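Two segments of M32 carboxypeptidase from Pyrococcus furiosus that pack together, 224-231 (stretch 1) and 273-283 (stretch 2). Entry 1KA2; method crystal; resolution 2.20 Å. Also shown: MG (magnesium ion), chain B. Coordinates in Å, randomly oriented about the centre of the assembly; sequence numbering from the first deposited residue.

Stretch 1 224-231: GFPLGTRA
Stretch 2 (273-283) HALYELQQDER

An irregular loop, 224-231, lies against the last turns of a helix, 273-278, and the segment that follows it; the two stretches bury 232 Å² together. Register is set by F225 opposite L275 (CA to CA 7.8 Å) and R230 opposite L278 (CA to CA 7.9 Å). G224 leaves the preceding helix with phi/psi 83/21, where a CB would jam against the carbonyl O of the residue before. From P226 the loop curls tightly: R230 N donates to P226 O at 3.0 Å, A231 N reaches P226 O in a weak bond of 3.0 Å, and G228 N donates to A231 O at 2.9 Å. G228 turns with positive phi (70/-12).

The main bump on the helix is L278, which points toward the loop with chi1 at -126°, between wells, and chi2 p. Its two methyls meet different parts of the loop. L278 CD2 sits 3.6 Å from P226 CD and 4.1 Å from F225 CE1, whereas L278 CD1 lies 4.0 Å from R230 O and 4.5 Å from R230 CB. L278 thus fills the hollow between these three residues. F225 starts sideways, but chi1 t (-167°) and chi2 50° bring its ring nearer the helix. There F225 CE1 lies 3.9 Å from A274 CB; A274 and L278 both approach the ring obliquely, one helical turn apart, with L278 N bonded to A274 O at 2.6 Å.

Q279 leaves helical phi/psi (-92/41), and E282 (chi1 m, chi2 t) points back toward the loop. R230, with chi1 m, chi2 t and chi3 136°, extends to it: R230 NH2 and E282 OE2 form a salt bridge modelled at 2.3 Å, too short for its exact geometry to be trusted, the carboxylate oxygen near the guanidinium plane. At the far end, H273 NE2 binds magnesium at 2.1 Å, clear of the loop.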

# COMPACT_ATOMS: atom_id res chain seq x y z
N GLY A 224 -0.93 5.03 24.44
CA GLY A 224 -2.25 4.62 23.99
C GLY A 224 -2.37 4.62 22.47
O GLY A 224 -3.48 4.69 21.93
N PHE A 225 -1.23 4.55 21.79
CA PHE A 225 -1.19 4.51 20.33
C PHE A 225 -1.95 3.23 19.97
O PHE A 225 -1.54 2.13 20.36
CB PHE A 225 0.27 4.46 19.86
CG PHE A 225 0.46 4.73 18.39
CD1 PHE A 225 -0.12 5.84 17.80
CD2 PHE A 225 1.24 3.89 17.62
CE1 PHE A 225 0.08 6.13 16.45
CE2 PHE A 225 1.46 4.16 16.27
CZ PHE A 225 0.87 5.29 15.68
N PRO A 226 -3.06 3.35 19.24
CA PRO A 226 -3.91 2.22 18.83
C PRO A 226 -3.39 1.28 17.74
O PRO A 226 -3.96 1.21 16.65
CB PRO A 226 -5.22 2.91 18.45
CG PRO A 226 -4.72 4.15 17.78
CD PRO A 226 -3.59 4.62 18.70
N LEU A 227 -2.33 0.54 18.06
CA LEU A 227 -1.71 -0.41 17.14
C LEU A 227 -2.63 -1.54 16.69
O LEU A 227 -3.38 -2.10 17.49
CB LEU A 227 -0.47 -1.04 17.76
CG LEU A 227 0.79 -0.22 18.02
CD1 LEU A 227 1.15 0.58 16.77
CD2 LEU A 227 0.57 0.69 19.19
N GLY A 228 -2.54 -1.90 15.41
CA GLY A 228 -3.35 -2.98 14.86
C GLY A 228 -4.83 -2.68 14.74
O GLY A 228 -5.57 -3.43 14.10
N THR A 229 -5.27 -1.59 15.35
CA THR A 229 -6.67 -1.23 15.28
C THR A 229 -6.89 0.01 14.39
O THR A 229 -7.77 0.02 13.52
CB THR A 229 -7.22 -0.99 16.70
OG1 THR A 229 -8.65 -1.06 16.67
CG2 THR A 229 -6.82 0.38 17.22
N ARG A 230 -6.09 1.05 14.61
CA ARG A 230 -6.17 2.29 13.84
C ARG A 230 -4.79 2.81 13.45
O ARG A 230 -4.67 3.84 12.79
CB ARG A 230 -6.92 3.36 14.64
CG ARG A 230 -8.43 3.20 14.64
CD ARG A 230 -9.12 4.18 15.57
NE ARG A 230 -10.29 4.75 14.91
CZ ARG A 230 -11.44 5.00 15.51
NH1 ARG A 230 -11.58 4.73 16.80
NH2 ARG A 230 -12.45 5.53 14.84
N ALA A 231 -3.73 2.11 13.85
CA ALA A 231 -2.40 2.59 13.52
C ALA A 231 -1.34 1.52 13.42
O ALA A 231 -1.54 0.38 13.85
CB ALA A 231 -1.97 3.65 14.54
N HIS A 273 2.32 13.83 15.55
CA HIS A 273 1.67 14.12 14.29
C HIS A 273 0.44 13.23 14.15
O HIS A 273 -0.64 13.69 13.79
CB HIS A 273 2.60 13.82 13.11
CG HIS A 273 3.66 14.84 12.87
ND1 HIS A 273 3.37 16.15 12.56
CD2 HIS A 273 5.01 14.74 12.85
CE1 HIS A 273 4.50 16.81 12.35
NE2 HIS A 273 5.50 15.97 12.52
N ALA A 274 0.64 11.95 14.45
CA ALA A 274 -0.40 10.93 14.33
C ALA A 274 -1.63 11.15 15.22
O ALA A 274 -2.76 11.11 14.73
CB ALA A 274 0.20 9.55 14.59
N LEU A 275 -1.40 11.39 16.51
CA LEU A 275 -2.50 11.60 17.46
C LEU A 275 -3.43 12.65 16.88
O LEU A 275 -4.65 12.53 16.92
CB LEU A 275 -1.97 12.07 18.82
CG LEU A 275 -3.04 12.35 19.89
CD1 LEU A 275 -3.68 11.04 20.32
CD2 LEU A 275 -2.42 13.03 21.09
N TYR A 276 -2.82 13.69 16.34
CA TYR A 276 -3.53 14.79 15.72
C TYR A 276 -4.51 14.29 14.64
O TYR A 276 -5.70 14.61 14.64
CB TYR A 276 -2.51 15.75 15.11
CG TYR A 276 -3.03 17.04 14.54
CD1 TYR A 276 -4.40 17.32 14.48
CD2 TYR A 276 -2.14 18.01 14.09
CE1 TYR A 276 -4.86 18.55 13.99
CE2 TYR A 276 -2.58 19.23 13.60
CZ TYR A 276 -3.93 19.50 13.55
OH TYR A 276 -4.32 20.73 13.04
N GLU A 277 -4.00 13.49 13.72
CA GLU A 277 -4.83 12.96 12.65
C GLU A 277 -5.80 11.92 13.20
O GLU A 277 -6.93 11.78 12.73
CB GLU A 277 -3.95 12.35 11.57
CG GLU A 277 -3.14 13.38 10.80
CD GLU A 277 -4.01 14.34 10.02
OE1 GLU A 277 -5.12 13.94 9.59
OE2 GLU A 277 -3.59 15.50 9.81
N LEU A 278 -5.34 11.21 14.21
CA LEU A 278 -6.12 10.17 14.88
C LEU A 278 -7.30 10.79 15.62
O LEU A 278 -8.39 10.23 15.63
CB LEU A 278 -5.21 9.43 15.86
CG LEU A 278 -5.11 7.90 15.77
CD1 LEU A 278 -5.15 7.46 14.34
CD2 LEU A 278 -3.82 7.43 16.44
N GLN A 279 -7.08 11.94 16.25
CA GLN A 279 -8.14 12.59 17.01
C GLN A 279 -8.94 13.59 16.20
O GLN A 279 -9.31 14.65 16.68
CB GLN A 279 -7.55 13.25 18.26
CG GLN A 279 -6.83 12.24 19.15
CD GLN A 279 -6.66 12.69 20.58
OE1 GLN A 279 -6.99 11.96 21.51
NE2 GLN A 279 -6.12 13.89 20.77
N GLN A 280 -9.23 13.22 14.96
CA GLN A 280 -9.99 14.05 14.06
C GLN A 280 -11.47 13.74 14.30
O GLN A 280 -11.80 12.72 14.89
CB GLN A 280 -9.59 13.74 12.62
CG GLN A 280 -9.70 14.91 11.69
CD GLN A 280 -8.80 16.08 12.07
OE1 GLN A 280 -9.01 17.19 11.61
NE2 GLN A 280 -7.80 15.83 12.90
N ASP A 281 -12.36 14.62 13.85
CA ASP A 281 -13.79 14.43 14.04
C ASP A 281 -14.35 13.56 12.92
O ASP A 281 -14.37 13.98 11.76
CB ASP A 281 -14.48 15.79 14.04
CG ASP A 281 -15.90 15.74 14.56
OD1 ASP A 281 -16.65 14.83 14.17
OD2 ASP A 281 -16.27 16.63 15.37
N GLU A 282 -14.83 12.36 13.25
CA GLU A 282 -15.35 11.44 12.23
C GLU A 282 -16.58 11.93 11.45
O GLU A 282 -16.95 11.32 10.45
CB GLU A 282 -15.65 10.07 12.83
CG GLU A 282 -14.43 9.39 13.45
CD GLU A 282 -14.66 7.92 13.73
OE1 GLU A 282 -15.83 7.53 13.97
OE2 GLU A 282 -13.69 7.16 13.71
N ARG A 283 -17.21 13.00 11.89
CA ARG A 283 -18.35 13.50 11.14
C ARG A 283 -17.83 14.20 9.88
O ARG A 283 -18.60 14.54 8.99
CB ARG A 283 -19.17 14.48 11.98
CG ARG A 283 -19.75 13.86 13.24
CD ARG A 283 -20.38 14.92 14.13
NE ARG A 283 -19.39 15.87 14.60
CZ ARG A 283 -19.69 17.02 15.20
NH1 ARG A 283 -20.95 17.35 15.40
NH2 ARG A 283 -18.72 17.84 15.58
MG MG B . 7.44 16.46 11.96
O HOH W 1 8.00 14.58 10.97
O HOH W 2 7.10 17.09 9.92
O HOH W 3 9.45 17.31 11.50